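Local coordinates for ochratoxinase (Aspergillus niger, PDB 4C65), which hydrolyses the amide bond of ochratoxin A, releasing L-phenylalanine, as a zinc-dependent carboxypeptidase of the amidohydrolase superfamily, at the interface of chains A and B. Residues are numbered along the deposited sequence; one frame, centred on the assembly and turned at random. Chains: chain A/B, Ochratoxinase.

The interface of chains A and B. Residues chain A 162-163, 170-172; chain B 162-163, 170-172.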
# COMPACT_ATOMS: atom_id res chain seq x y z
N GLY A 162 11.13 -4.36 -3.68
CA GLY A 162 10.61 -3.18 -3.01
C GLY A 162 11.62 -2.06 -3.03
O GLY A 162 11.26 -0.91 -3.25
N SER A 163 12.89 -2.39 -2.80
CA SER A 163 13.97 -1.41 -2.89
C SER A 163 14.28 -0.96 -4.33
O SER A 163 14.43 0.22 -4.59
CB SER A 163 15.24 -1.96 -2.26
OG SER A 163 15.15 -2.02 -0.85
N ARG A 170 7.04 5.37 -4.38
CA ARG A 170 6.86 5.59 -2.96
C ARG A 170 7.87 6.63 -2.52
O ARG A 170 8.82 6.90 -3.24
CB ARG A 170 7.14 4.29 -2.21
CG ARG A 170 8.45 3.63 -2.68
CD ARG A 170 9.05 2.68 -1.65
NE ARG A 170 10.21 2.02 -2.23
CZ ARG A 170 11.44 2.52 -2.29
NH1 ARG A 170 11.73 3.71 -1.76
NH2 ARG A 170 12.41 1.82 -2.87
N PRO A 171 7.71 7.19 -1.31
CA PRO A 171 8.78 7.98 -0.74
C PRO A 171 10.05 7.15 -0.54
O PRO A 171 10.00 5.91 -0.59
CB PRO A 171 8.23 8.40 0.63
CG PRO A 171 6.76 8.25 0.54
CD PRO A 171 6.51 7.17 -0.47
N GLY A 172 11.17 7.82 -0.36
CA GLY A 172 12.44 7.17 -0.01
C GLY A 172 13.37 6.98 -1.19
O GLY A 172 13.99 5.94 -1.35
N GLY B 162 4.82 10.77 4.33
CA GLY B 162 5.30 9.57 3.65
C GLY B 162 6.79 9.46 3.80
O GLY B 162 7.32 8.37 4.01
N SER B 163 7.48 10.59 3.67
CA SER B 163 8.95 10.63 3.82
C SER B 163 9.41 10.50 5.27
O SER B 163 10.30 9.72 5.55
CB SER B 163 9.50 11.93 3.23
OG SER B 163 9.45 11.91 1.79
N ARG B 170 8.53 0.87 4.99
CA ARG B 170 8.65 0.65 3.56
C ARG B 170 10.11 0.62 3.21
O ARG B 170 10.94 1.04 4.01
CB ARG B 170 8.02 1.81 2.82
CG ARG B 170 8.46 3.17 3.36
CD ARG B 170 8.32 4.31 2.34
NE ARG B 170 8.67 5.56 2.98
CZ ARG B 170 9.90 6.04 3.12
NH1 ARG B 170 10.96 5.40 2.66
NH2 ARG B 170 10.08 7.20 3.78
N PRO B 171 10.45 0.14 2.01
CA PRO B 171 11.82 0.32 1.53
C PRO B 171 12.18 1.79 1.40
O PRO B 171 11.29 2.64 1.43
CB PRO B 171 11.81 -0.32 0.14
CG PRO B 171 10.63 -1.24 0.13
CD PRO B 171 9.63 -0.67 1.09
N GLY B 172 13.48 2.08 1.29
CA GLY B 172 13.96 3.43 1.04
C GLY B 172 14.43 4.17 2.29
O GLY B 172 14.14 5.35 2.47
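The carbonyl oxygen of A:Gly162, near the C-terminal end of helix 157-164, accepts two hydrogen bonds from the guanidinium of A:Arg170. NH2 reaches A:Gly162 O at 3.0 Å on a lone pair, and NE bonds the same oxygen at 3.3 Å from above the carbonyl plane, so the arginine grips this one oxygen side-on, with two nitrogens. This is a two-fold symmetric contact between subunits of a homooctameric, TIM-barrel amidohydrolase, in which loop 170-172 of each subunit packs against the loop and helix end of the other.

The other end of the guanidinium is held by its own loop: NH1 donates to A:Pro171 O at 3.0 Å, fairly straight (159° at H), and to A:Gly172 O at 3.2 Å, more bent and well out of that carbonyl plane. All these acceptors lie close to the guanidinium plane, which fixes its rotation. CG of A:Arg170 takes the crowded position between the backbone N and the carbonyl carbon (chi1 47°), and the chain then runs extended to NE. Arginine suits this place because one flat cation can tie a loop to a helix end, whose carbonyls should favour its charge.

No hydrogen bond crosses this patch. Instead, B:Pro171 lies over one face of the A:Arg170 guanidinium, toward the rim, its CB 3.8 Å from CZ, with the two side chains crossing at about a right angle. The ring's CG presses on the backbone of A:Gly162, 3.4 Å from its carbonyl carbon. Proline offers a rigid apolar ring, while glycine has no side chain to hold that ring off the helix.

Exchanging the chains gives the twin contacts, with A:Pro171 over B:Arg170. Near the two-fold axis A:Gly172 O approaches B:Gly172 CA at 3.5 Å, a close backbone approach suited to glycine, whose positive phi (100°) it also readily adopts. The two arginines bring like charges near, NH1 of A:Arg170 lying 4.8 Å from NH1 of B:Arg170; the carbonyls around each probably temper the repulsion.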